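Local coordinates for protein putative oxidoreductase (Yersinia pestis, PDB 3KUX) that probably catalyses NAD(P)-dependent oxidation or reduction of a still unidentified substrate, using a Rossmann-fold nucleotide-binding domain, at residues Tyr15-Lys20 / Pro257-Leu262; Gly175-Leu180 / Leu335-Asp340; Gly203-Gly208 / Val212-Ala217; Tyr241-His244 / Ser249-Lys252. All blocks are in the same frame, centred on the assembly; numbering follows the deposited sequence.

Contact 1: residues Tyr15-Lys20 / Pro257-Leu262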
loop_
_atom_site.group_PDB
_atom_site.type_symbol
_atom_site.label_atom_id
_atom_site.label_comp_id
_atom_site.label_asym_id
_atom_site.label_seq_id
_atom_site.Cartn_x
_atom_site.Cartn_y
_atom_site.Cartn_z
ATOM N N TYR A 15 1.858 10.116 -16.029
ATOM C CA TYR A 15 2.315 10.999 -14.961
ATOM C C TYR A 15 1.159 11.444 -14.068
ATOM O O TYR A 15 0.960 12.640 -13.829
ATOM C CB TYR A 15 3.056 12.215 -15.524
ATOM C CG TYR A 15 4.083 12.778 -14.566
ATOM C CD1 TYR A 15 5.380 12.284 -14.541
ATOM C CD2 TYR A 15 3.751 13.790 -13.674
ATOM C CE1 TYR A 15 6.321 12.788 -13.662
ATOM C CE2 TYR A 15 4.685 14.301 -12.791
ATOM C CZ TYR A 15 5.967 13.797 -12.789
ATOM O OH TYR A 15 6.901 14.304 -11.914
ATOM N N GLY A 16 0.400 10.468 -13.580
ATOM C CA GLY A 16 -0.697 10.741 -12.669
ATOM C C GLY A 16 -0.186 11.154 -11.303
ATOM O O GLY A 16 1.018 11.315 -11.098
ATOM N N TYR A 17 -1.108 11.324 -10.364
ATOM C CA TYR A 17 -0.750 11.687 -9.001
ATOM C C TYR A 17 0.234 10.684 -8.390
ATOM O O TYR A 17 1.108 11.054 -7.600
ATOM C CB TYR A 17 -2.003 11.787 -8.132
ATOM C CG TYR A 17 -1.690 11.982 -6.672
ATOM C CD1 TYR A 17 -1.523 13.256 -6.142
ATOM C CD2 TYR A 17 -1.539 10.890 -5.824
ATOM C CE1 TYR A 17 -1.225 13.440 -4.803
ATOM C CE2 TYR A 17 -1.242 11.062 -4.483
ATOM C CZ TYR A 17 -1.085 12.338 -3.978
ATOM O OH TYR A 17 -0.793 12.513 -2.647
ATOM N N ALA A 18 0.088 9.415 -8.760
ATOM C CA ALA A 18 0.939 8.363 -8.216
ATOM C C ALA A 18 2.358 8.400 -8.789
ATOM O O ALA A 18 3.329 8.269 -8.046
ATOM C CB ALA A 18 0.304 6.999 -8.430
ATOM N N SER A 19 2.478 8.574 -10.103
ATOM C CA SER A 19 3.792 8.616 -10.746
ATOM C C SER A 19 4.589 9.813 -10.250
ATOM O O SER A 19 5.780 9.716 -9.934
ATOM C CB SER A 19 3.640 8.702 -12.262
ATOM O OG SER A 19 3.159 7.483 -12.791
ATOM N N LYS A 20 3.898 10.944 -10.190
ATOM C CA LYS A 20 4.448 12.206 -9.740
ATOM C C LYS A 20 4.867 12.134 -8.273
ATOM O O LYS A 20 5.960 12.570 -7.903
ATOM C CB LYS A 20 3.384 13.289 -9.947
ATOM C CG LYS A 20 3.456 14.484 -9.015
ATOM C CD LYS A 20 3.819 15.761 -9.763
ATOM C CE LYS A 20 3.409 16.995 -8.965
ATOM N NZ LYS A 20 4.030 17.015 -7.602
ATOM N N PRO A 257 4.401 10.246 7.616
ATOM C CA PRO A 257 4.669 11.591 7.101
ATOM C C PRO A 257 5.268 11.678 5.689
ATOM O O PRO A 257 5.471 12.783 5.186
ATOM C CB PRO A 257 5.673 12.147 8.117
ATOM C CG PRO A 257 6.382 10.928 8.679
ATOM C CD PRO A 257 5.556 9.701 8.353
ATOM N N GLN A 258 5.549 10.545 5.050
ATOM C CA GLN A 258 6.232 10.576 3.756
ATOM C C GLN A 258 5.382 11.162 2.635
ATOM O O GLN A 258 5.865 11.972 1.842
ATOM C CB GLN A 258 6.722 9.185 3.354
ATOM C CG GLN A 258 7.590 8.508 4.384
ATOM C CD GLN A 258 7.969 7.099 3.977
ATOM O OE1 GLN A 258 8.793 6.896 3.081
ATOM N NE2 GLN A 258 7.372 6.114 4.638
ATOM N N GLU A 259 4.121 10.753 2.558
ATOM C CA GLU A 259 3.276 11.173 1.446
ATOM C C GLU A 259 3.272 12.693 1.258
ATOM O O GLU A 259 3.428 13.186 0.141
ATOM C CB GLU A 259 1.850 10.655 1.608
ATOM C CG GLU A 259 1.002 10.851 0.358
ATOM C CD GLU A 259 -0.337 10.131 0.420
ATOM O OE1 GLU A 259 -0.829 9.854 1.539
ATOM O OE2 GLU A 259 -0.898 9.847 -0.664
ATOM N N ASP A 260 3.095 13.429 2.351
ATOM C CA ASP A 260 3.071 14.886 2.291
ATOM C C ASP A 260 4.377 15.457 1.755
ATOM O O ASP A 260 4.376 16.329 0.885
ATOM C CB ASP A 260 2.755 15.483 3.668
ATOM C CG ASP A 260 1.272 15.419 4.008
ATOM O OD1 ASP A 260 0.442 15.782 3.143
ATOM O OD2 ASP A 260 0.932 15.012 5.139
ATOM N N ARG A 261 5.493 14.956 2.271
ATOM C CA ARG A 261 6.800 15.466 1.883
ATOM C C ARG A 261 7.129 15.152 0.425
ATOM O O ARG A 261 7.825 15.922 -0.240
ATOM C CB ARG A 261 7.883 14.949 2.830
ATOM C CG ARG A 261 7.782 15.544 4.231
ATOM C CD ARG A 261 8.780 14.913 5.188
ATOM N NE ARG A 261 10.161 15.075 4.737
ATOM C CZ ARG A 261 11.216 14.611 5.398
ATOM N NH1 ARG A 261 11.050 13.954 6.536
ATOM N NH2 ARG A 261 12.435 14.803 4.922
ATOM N N LEU A 262 6.620 14.033 -0.077
ATOM C CA LEU A 262 6.795 13.706 -1.489
ATOM C C LEU A 262 5.927 14.629 -2.329
ATOM O O LEU A 262 6.396 15.209 -3.306
ATOM C CB LEU A 262 6.469 12.237 -1.768
ATOM C CG LEU A 262 7.475 11.229 -1.195
ATOM C CD1 LEU A 262 7.013 9.789 -1.399
ATOM C CD2 LEU A 262 8.860 11.451 -1.795
#

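Contact 2: residues Gly175-Leu180 / Leu335-Asp340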
loop_
_atom_site.group_PDB
_atom_site.type_symbol
_atom_site.label_atom_id
_atom_site.label_comp_id
_atom_site.label_asym_id
_atom_site.label_seq_id
_atom_site.Cartn_x
_atom_site.Cartn_y
_atom_site.Cartn_z
ATOM N N GLY A 175 -15.990 3.035 -2.183
ATOM C CA GLY A 175 -15.488 4.362 -2.508
ATOM C C GLY A 175 -14.157 4.541 -1.828
ATOM O O GLY A 175 -13.121 4.565 -2.481
ATOM N N ILE A 176 -14.187 4.653 -0.505
ATOM C CA ILE A 176 -12.967 4.711 0.279
ATOM C C ILE A 176 -12.609 3.314 0.767
ATOM O O ILE A 176 -11.504 3.077 1.247
ATOM C CB ILE A 176 -13.100 5.674 1.478
ATOM C CG1 ILE A 176 -14.039 5.096 2.538
ATOM C CG2 ILE A 176 -13.598 7.030 1.018
ATOM C CD1 ILE A 176 -13.977 5.830 3.858
ATOM N N TRP A 177 -13.558 2.393 0.650
ATOM C CA TRP A 177 -13.293 1.000 0.967
ATOM C C TRP A 177 -12.346 0.445 -0.090
ATOM O O TRP A 177 -11.444 -0.325 0.221
ATOM C CB TRP A 177 -14.599 0.203 1.026
ATOM C CG TRP A 177 -14.422 -1.289 1.105
ATOM C CD1 TRP A 177 -14.773 -2.206 0.153
ATOM C CD2 TRP A 177 -13.855 -2.039 2.192
ATOM N NE1 TRP A 177 -14.456 -3.473 0.578
ATOM C CE2 TRP A 177 -13.895 -3.399 1.828
ATOM C CE3 TRP A 177 -13.320 -1.691 3.439
ATOM C CZ2 TRP A 177 -13.419 -4.409 2.661
ATOM C CZ3 TRP A 177 -12.849 -2.694 4.265
ATOM C CH2 TRP A 177 -12.900 -4.036 3.873
ATOM N N TYR A 178 -12.551 0.856 -1.340
ATOM C CA TYR A 178 -11.660 0.475 -2.427
ATOM C C TYR A 178 -10.344 1.240 -2.359
ATOM O O TYR A 178 -9.299 0.727 -2.764
ATOM C CB TYR A 178 -12.313 0.710 -3.790
ATOM C CG TYR A 178 -13.302 -0.356 -4.186
ATOM C CD1 TYR A 178 -13.034 -1.697 -3.955
ATOM C CD2 TYR A 178 -14.494 -0.027 -4.813
ATOM C CE1 TYR A 178 -13.937 -2.681 -4.320
ATOM C CE2 TYR A 178 -15.404 -1.004 -5.183
ATOM C CZ TYR A 178 -15.120 -2.328 -4.933
ATOM O OH TYR A 178 -16.020 -3.305 -5.299
ATOM N N ASP A 179 -10.396 2.464 -1.843
ATOM C CA ASP A 179 -9.210 3.314 -1.797
ATOM C C ASP A 179 -8.302 3.040 -0.593
ATOM O O ASP A 179 -7.082 3.060 -0.717
ATOM C CB ASP A 179 -9.605 4.789 -1.838
ATOM C CG ASP A 179 -8.406 5.700 -2.001
ATOM O OD1 ASP A 179 -7.507 5.361 -2.802
ATOM O OD2 ASP A 179 -8.359 6.755 -1.330
ATOM N N LEU A 180 -8.892 2.774 0.565
ATOM C CA LEU A 180 -8.107 2.613 1.783
ATOM C C LEU A 180 -8.163 1.189 2.338
ATOM O O LEU A 180 -7.229 0.739 3.006
ATOM C CB LEU A 180 -8.547 3.633 2.839
ATOM C CG LEU A 180 -8.286 5.099 2.469
ATOM C CD1 LEU A 180 -8.971 6.057 3.432
ATOM C CD2 LEU A 180 -6.788 5.374 2.417
ATOM N N LEU A 335 -14.976 -9.670 -0.558
ATOM C CA LEU A 335 -15.718 -10.306 0.523
ATOM C C LEU A 335 -16.353 -9.247 1.420
ATOM O O LEU A 335 -17.422 -9.467 1.991
ATOM C CB LEU A 335 -14.818 -11.241 1.335
ATOM C CG LEU A 335 -15.535 -12.283 2.207
ATOM C CD1 LEU A 335 -16.522 -13.107 1.384
ATOM C CD2 LEU A 335 -14.543 -13.199 2.921
ATOM N N GLY A 336 -15.696 -8.096 1.536
ATOM C CA GLY A 336 -16.237 -6.981 2.304
ATOM C C GLY A 336 -17.536 -6.496 1.690
ATOM O O GLY A 336 -18.527 -6.283 2.397
ATOM N N ILE A 337 -17.525 -6.328 0.367
ATOM C CA ILE A 337 -18.712 -5.937 -0.390
ATOM C C ILE A 337 -19.846 -6.928 -0.183
ATOM O O ILE A 337 -20.978 -6.532 0.080
ATOM C CB ILE A 337 -18.428 -5.864 -1.901
ATOM C CG1 ILE A 337 -17.292 -4.880 -2.196
ATOM C CG2 ILE A 337 -19.695 -5.485 -2.668
ATOM C CD1 ILE A 337 -17.660 -3.444 -1.939
ATOM N N ALA A 338 -19.546 -8.214 -0.324
ATOM C CA ALA A 338 -20.556 -9.251 -0.140
ATOM C C ALA A 338 -21.092 -9.195 1.280
ATOM O O ALA A 338 -22.304 -9.152 1.495
ATOM C CB ALA A 338 -19.973 -10.621 -0.426
ATOM N N SER A 339 -20.175 -9.189 2.246
ATOM C CA SER A 339 -20.540 -9.146 3.660
ATOM C C SER A 339 -21.458 -7.975 3.945
ATOM O O SER A 339 -22.414 -8.095 4.707
ATOM C CB SER A 339 -19.296 -9.051 4.543
ATOM O OG SER A 339 -19.604 -8.464 5.799
ATOM N N ASP A 340 -21.163 -6.838 3.329
ATOM C CA ASP A 340 -21.977 -5.653 3.531
ATOM C C ASP A 340 -23.357 -5.845 2.920
ATOM O O ASP A 340 -24.360 -5.436 3.498
ATOM C CB ASP A 340 -21.309 -4.422 2.928
ATOM C CG ASP A 340 -22.164 -3.188 3.064
ATOM O OD1 ASP A 340 -22.320 -2.695 4.200
ATOM O OD2 ASP A 340 -22.698 -2.720 2.037
#

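Contact 3: residues Gly203-Gly208 / Val212-Ala217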
loop_
_atom_site.group_PDB
_atom_site.type_symbol
_atom_site.label_atom_id
_atom_site.label_comp_id
_atom_site.label_asym_id
_atom_site.label_seq_id
_atom_site.Cartn_x
_atom_site.Cartn_y
_atom_site.Cartn_z
ATOM N N GLY A 203 -20.742 2.609 4.458
ATOM C CA GLY A 203 -21.675 3.697 4.707
ATOM C C GLY A 203 -21.458 4.946 3.882
ATOM O O GLY A 203 -20.390 5.155 3.310
HETATM N N MSE A 204 -22.495 5.772 3.817
HETATM C CA MSE A 204 -22.392 7.113 3.266
HETATM C C MSE A 204 -22.988 8.088 4.267
HETATM O O MSE A 204 -24.202 8.293 4.310
HETATM C CB MSE A 204 -23.108 7.210 1.928
HETATM C CG MSE A 204 -22.297 6.641 0.786
HETATM SE SE MSE A 204 -23.115 6.997 -0.938
HETATM C CE MSE A 204 -23.841 8.771 -0.564
ATOM N N LEU A 205 -22.117 8.675 5.080
ATOM C CA LEU A 205 -22.539 9.512 6.192
ATOM C C LEU A 205 -22.487 10.991 5.850
ATOM O O LEU A 205 -23.144 11.805 6.502
ATOM C CB LEU A 205 -21.676 9.231 7.420
ATOM C CG LEU A 205 -22.123 8.078 8.317
ATOM C CD1 LEU A 205 -22.937 7.062 7.538
ATOM C CD2 LEU A 205 -20.916 7.437 8.999
ATOM N N ARG A 206 -21.705 11.335 4.830
ATOM C CA ARG A 206 -21.599 12.722 4.391
ATOM C C ARG A 206 -22.663 13.081 3.361
ATOM O O ARG A 206 -22.720 12.475 2.292
ATOM C CB ARG A 206 -20.217 12.993 3.809
ATOM C CG ARG A 206 -20.056 14.399 3.271
ATOM C CD ARG A 206 -18.693 14.587 2.660
ATOM N NE ARG A 206 -18.402 13.511 1.722
ATOM C CZ ARG A 206 -17.207 13.279 1.194
ATOM N NH1 ARG A 206 -16.179 14.052 1.507
ATOM N NH2 ARG A 206 -17.041 12.268 0.354
ATOM N N PRO A 207 -23.514 14.072 3.679
ATOM C CA PRO A 207 -24.479 14.572 2.697
ATOM C C PRO A 207 -23.740 15.053 1.457
ATOM O O PRO A 207 -22.826 15.873 1.567
ATOM C CB PRO A 207 -25.129 15.761 3.411
ATOM C CG PRO A 207 -24.954 15.471 4.866
ATOM C CD PRO A 207 -23.628 14.767 4.974
ATOM N N GLY A 208 -24.113 14.535 0.293
ATOM C CA GLY A 208 -23.453 14.921 -0.948
ATOM C C GLY A 208 -22.435 13.910 -1.443
ATOM O O GLY A 208 -21.974 13.996 -2.582
ATOM N N VAL A 212 -19.011 5.325 -1.289
ATOM C CA VAL A 212 -18.836 4.972 0.111
ATOM C C VAL A 212 -17.869 5.962 0.758
ATOM O O VAL A 212 -16.786 6.216 0.227
ATOM C CB VAL A 212 -18.295 3.538 0.269
ATOM C CG1 VAL A 212 -18.090 3.205 1.739
ATOM C CG2 VAL A 212 -19.242 2.541 -0.380
ATOM N N ASP A 213 -18.272 6.533 1.890
ATOM C CA ASP A 213 -17.449 7.511 2.592
ATOM C C ASP A 213 -17.231 7.085 4.037
ATOM O O ASP A 213 -16.801 7.882 4.867
ATOM C CB ASP A 213 -18.101 8.896 2.550
ATOM C CG ASP A 213 -19.340 8.990 3.435
ATOM O OD1 ASP A 213 -19.454 8.194 4.391
ATOM O OD2 ASP A 213 -20.199 9.865 3.182
ATOM N N TYR A 214 -17.536 5.823 4.327
ATOM C CA TYR A 214 -17.416 5.273 5.672
ATOM C C TYR A 214 -17.318 3.757 5.593
ATOM O O TYR A 214 -18.029 3.126 4.810
ATOM C CB TYR A 214 -18.640 5.663 6.507
ATOM C CG TYR A 214 -18.779 4.926 7.835
ATOM C CD1 TYR A 214 -18.307 5.484 9.017
ATOM C CD2 TYR A 214 -19.400 3.686 7.903
ATOM C CE1 TYR A 214 -18.441 4.821 10.225
ATOM C CE2 TYR A 214 -19.539 3.017 9.104
ATOM C CZ TYR A 214 -19.058 3.585 10.263
ATOM O OH TYR A 214 -19.194 2.916 11.467
ATOM N N PHE A 215 -16.438 3.167 6.395
ATOM C CA PHE A 215 -16.410 1.709 6.516
ATOM C C PHE A 215 -15.854 1.246 7.849
ATOM O O PHE A 215 -14.910 1.832 8.379
ATOM C CB PHE A 215 -15.667 1.048 5.344
ATOM C CG PHE A 215 -14.170 1.082 5.457
ATOM C CD1 PHE A 215 -13.513 0.315 6.401
ATOM C CD2 PHE A 215 -13.415 1.854 4.588
ATOM C CE1 PHE A 215 -12.124 0.335 6.495
ATOM C CE2 PHE A 215 -12.027 1.880 4.676
ATOM C CZ PHE A 215 -11.383 1.118 5.630
ATOM N N HIS A 216 -16.457 0.189 8.380
ATOM C CA HIS A 216 -16.072 -0.370 9.669
ATOM C C HIS A 216 -15.994 -1.885 9.524
ATOM O O HIS A 216 -17.019 -2.558 9.410
ATOM C CB HIS A 216 -17.110 0.028 10.720
ATOM C CG HIS A 216 -16.716 -0.299 12.125
ATOM N ND1 HIS A 216 -17.268 -1.347 12.828
ATOM C CD2 HIS A 216 -15.841 0.300 12.969
ATOM C CE1 HIS A 216 -16.743 -1.388 14.040
ATOM N NE2 HIS A 216 -15.873 -0.400 14.151
ATOM N N ALA A 217 -14.776 -2.423 9.496
ATOM C CA ALA A 217 -14.577 -3.854 9.254
ATOM C C ALA A 217 -14.096 -4.575 10.492
ATOM O O ALA A 217 -13.212 -4.092 11.195
ATOM C CB ALA A 217 -13.593 -4.070 8.124
#

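Contact 4: residues Tyr241-His244 / Ser249-Lys252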
loop_
_atom_site.group_PDB
_atom_site.type_symbol
_atom_site.label_atom_id
_atom_site.label_comp_id
_atom_site.label_asym_id
_atom_site.label_seq_id
_atom_site.Cartn_x
_atom_site.Cartn_y
_atom_site.Cartn_z
ATOM N N TYR A 241 -3.467 3.564 15.530
ATOM C CA TYR A 241 -3.506 2.199 16.037
ATOM C C TYR A 241 -3.897 2.161 17.508
ATOM O O TYR A 241 -3.472 3.005 18.301
ATOM C CB TYR A 241 -2.136 1.528 15.930
ATOM C CG TYR A 241 -1.621 1.249 14.537
ATOM C CD1 TYR A 241 -2.471 0.826 13.523
ATOM C CD2 TYR A 241 -0.266 1.362 14.252
ATOM C CE1 TYR A 241 -1.988 0.559 12.254
ATOM C CE2 TYR A 241 0.229 1.092 12.991
ATOM C CZ TYR A 241 -0.634 0.692 11.998
ATOM O OH TYR A 241 -0.140 0.428 10.747
ATOM N N ILE A 242 -4.685 1.154 17.867
ATOM C CA ILE A 242 -4.952 0.810 19.257
ATOM C C ILE A 242 -4.743 -0.694 19.386
ATOM O O ILE A 242 -5.434 -1.476 18.733
ATOM C CB ILE A 242 -6.394 1.155 19.656
ATOM C CG1 ILE A 242 -6.587 2.673 19.684
ATOM C CG2 ILE A 242 -6.738 0.541 21.009
ATOM C CD1 ILE A 242 -8.026 3.098 19.791
ATOM N N VAL A 243 -3.785 -1.104 20.208
ATOM C CA VAL A 243 -3.434 -2.516 20.299
ATOM C C VAL A 243 -3.434 -2.986 21.747
ATOM O O VAL A 243 -2.708 -2.446 22.577
ATOM C CB VAL A 243 -2.046 -2.776 19.687
ATOM C CG1 VAL A 243 -1.782 -4.260 19.573
ATOM C CG2 VAL A 243 -1.933 -2.110 18.328
ATOM N N HIS A 244 -4.247 -3.992 22.052
ATOM C CA HIS A 244 -4.311 -4.525 23.412
ATOM C C HIS A 244 -3.740 -5.934 23.501
ATOM O O HIS A 244 -4.092 -6.813 22.714
ATOM C CB HIS A 244 -5.749 -4.520 23.947
ATOM C CG HIS A 244 -6.350 -3.153 24.066
ATOM N ND1 HIS A 244 -5.712 -2.109 24.703
ATOM C CD2 HIS A 244 -7.538 -2.662 23.635
ATOM C CE1 HIS A 244 -6.476 -1.032 24.649
ATOM N NE2 HIS A 244 -7.590 -1.342 24.008
ATOM N N SER A 249 -0.612 -2.385 26.270
ATOM C CA SER A 249 -1.287 -1.788 25.137
ATOM C C SER A 249 -0.381 -0.791 24.433
ATOM O O SER A 249 0.604 -0.310 25.004
ATOM C CB SER A 249 -2.572 -1.090 25.593
ATOM O OG SER A 249 -3.419 -1.977 26.315
ATOM N N TYR A 250 -0.724 -0.490 23.185
ATOM C CA TYR A 250 -0.017 0.509 22.394
ATOM C C TYR A 250 -1.040 1.379 21.666
ATOM O O TYR A 250 -1.858 0.869 20.903
ATOM C CB TYR A 250 0.905 -0.186 21.397
ATOM C CG TYR A 250 1.677 0.726 20.466
ATOM C CD1 TYR A 250 2.683 1.558 20.946
ATOM C CD2 TYR A 250 1.429 0.725 19.096
ATOM C CE1 TYR A 250 3.407 2.381 20.088
ATOM C CE2 TYR A 250 2.144 1.543 18.236
ATOM C CZ TYR A 250 3.131 2.368 18.738
ATOM O OH TYR A 250 3.843 3.182 17.890
ATOM N N ILE A 251 -1.021 2.682 21.929
ATOM C CA ILE A 251 -1.857 3.614 21.185
ATOM C C ILE A 251 -0.968 4.599 20.427
ATOM O O ILE A 251 -0.096 5.239 21.022
ATOM C CB ILE A 251 -2.830 4.411 22.104
ATOM C CG1 ILE A 251 -3.866 3.489 22.751
ATOM C CG2 ILE A 251 -3.564 5.475 21.314
ATOM C CD1 ILE A 251 -3.432 2.912 24.071
ATOM N N LYS A 252 -1.183 4.716 19.118
ATOM C CA LYS A 252 -0.440 5.694 18.326
ATOM C C LYS A 252 -1.332 6.641 17.528
ATOM O O LYS A 252 -2.321 6.213 16.923
ATOM C CB LYS A 252 0.558 5.018 17.374
ATOM C CG LYS A 252 1.131 6.003 16.355
ATOM C CD LYS A 252 2.591 5.738 16.037
ATOM C CE LYS A 252 3.321 7.032 15.675
ATOM N NZ LYS A 252 2.586 7.835 14.653
#

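Contact 1: residues Tyr15-Lys20 / Pro257-Leu262
Tyr17 and Glu259 carry this contact between them, each giving up about 34 Å² to the opposite segment. The phenol of Tyr17 reaches across from the first turn of helix 17-28, its CG anti to the backbone N (chi1 172°), and its hydroxyl end comes closest to the carboxylate on helix 258-263. Tyr17 OH lies 3.3 Å from Glu259 OE2, a weak hydrogen bond donated by the phenol. That oxygen sits at the edge of the ring, near its plane, 4.0 Å from Tyr17 CE2, while ring and carboxylate planes are turned 60° from each other. Glu259 is extended beyond CG, and the two side chains cross at about a right angle. The touching atoms are at their ends, OH and CE2 of Tyr17 against OE2 and CG of Glu259. Phe22, further along helix 17-28, touches both side chains. The other carboxylate oxygen, Glu259 OE1, has a long, weak ion pair with Arg127. Gly16 takes the N-cap position of helix 17-28, in the short loop that follows the first strand, 8-13. With one weak bond and 88 Å² buried in all, the chemistry implies a light, polar surface link between the nucleotide-binding domain and the C-terminal domain.

Contact 2: residues Gly175-Leu180 / Leu335-Asp340
With its CG anti to the backbone N (chi1 170°), Trp177 sends its indole from helix 176-192 to the backbone of Gly336 on helix 323-342, whereas Tyr178, turned the other way at chi1 -79°, brings its phenol to the end of Ile337. On the opposite helix, Ile337 CG1 lies anti to the carbonyl carbon, and a second bend at chi2 swings CD1 between the two aromatic side chains. Ile337 CD1 is 3.8 Å from Trp177 CD1 on the pyrrole side of the indole. The same methyl lies 4.1 Å from Tyr178 CZ, and Tyr178 OH is 3.7 Å from Ile337 CG1. The tyrosine and isoleucine side chains run at about a right angle to each other.

At the benzene end of the indole, Trp177 CZ2 stands 3.8 Å from Gly336 CA. Gly336 has no side chain, and the indole lies against its CA. The indole N-H is spent within the same helix-helix junction: Trp177 NE1 is hydrogen-bonded to Ile333 O, one turn before Ile337. Phe215 meets Trp177 edge-to-face. The short helical segments run nearly antiparallel, 153° between their directions, with axes 11.7 Å apart at closest approach. The arrangement is thus a nearly antiparallel pair of helices in the C-terminal alpha/beta domain, held against its large mixed sheet where the indole of Trp177 also reaches Val200 and Leu202 of strand 197-203.

Contact 3: residues Gly203-Gly208 / Val212-Ala217
A classic beta bulge ends the pairing of the two segments: Asp213 and Tyr214 both face the single residue Gly203. Gly203 N donates to Tyr214 O at 2.8 Å, and Asp213 N returns a bond of 2.9 Å to Gly203 O. The methyl Val212 CG1 packs 3.4 Å from that same carbonyl oxygen.

From the bulge itself, the carboxylate of Asp213 takes over from the strand backbone. Its CG stands between the backbone N and the carbonyl carbon (chi1 72°), which aims both oxygens at segment 203-208. Leu205 N reaches Asp213 OD1 at 2.8 Å on the syn lone pair, nearly straight at 171°. Arg206 N donates to Asp213 OD2 at 2.7 Å, also from the syn side but 27° out of the carboxylate plane. Two consecutive amides thus fix the rotation of the buried carboxylate, and Ser209 OG gives Asp213 OD2 a further hydrogen bond. The guanidinium of Arg206 forms no salt bridge here: its plane is nearly perpendicular to the carboxylate, and its hydrogen bonds go to Ser209 OG and Arg159 O. Its charge is still near enough that it would probably help stabilise the ionised acid.

On the side of Tyr214, Leu205 CD2 packs obliquely on the ring, closest to Tyr214 CD1. Gly203 N lies at the edge of that ring, in its plane. Bulge and side-chain-to-backbone bonds together shape a bulged antiparallel beta hairpin connection, joining strands 197-203 and 214-221 near one end of the mixed sheet, where only 346-347 lies further out.

Contact 4: residues Tyr241-His244 / Ser249-Lys252
Ile242 and Ile251 lie side by side and point the same way from a non-hydrogen-bonded pair, with Ile242 CG1 4.2 Å from Ile251 CG1. Further along that face, His244 and Ser249 form the next such pair. The imidazole of His244 turns its edge to the serine, whose hydroxyl lies in the ring plane. His244 ND1 and Ser249 OG are 2.8 Å apart in a nearly straight hydrogen bond (163°), in which either could donate. Ser249 OG is put there by chi1 -55°, lying anti to the carbonyl carbon.

The opposite face carries Tyr241, Val243, Tyr250 and Lys252. Val243 CB is 4.3 Å from Tyr250 CB, and Val243 CG2 comes to the edge of the tyrosine ring. Lys252 leads away from the hairpin to a salt bridge with Asp276. Between the faces, reciprocal bonds join each hydrogen-bonded pair, such as Val243 N to Tyr250 O at 2.8 Å and Tyr250 N to Val243 O at 2.9 Å. The strand directions differ by 177°, an almost exactly antiparallel hairpin. It lies within the mixed sheet, 241-245 pairing next with 148-156 and 248-252 with 280-285, while helix 131-142 packs against Tyr241 and Tyr250.

How the contacts relate
Contacts 2, 3 and 4 all belong to the C-terminal domain, whereas contact 1 joins that domain to the Rossmann domain. Contacts 1 and 3 are surface contacts, the former a weak polar link and the latter rich in backbone and carboxylate bonds; contacts 2 and 4 are partly buried. Contact 2 is apolar helix packing without a hydrogen bond across it, while contact 4 depends on regular strand pairing. Contacts 2 and 3 touch directly, helped by a probable backbone hydrogen bond between Ile176 N and Val212 O. Contacts 3 and 4 occupy the same mixed sheet with centres about 24 Å apart, and strand 248-252 leads on to helix 258-263 of contact 1.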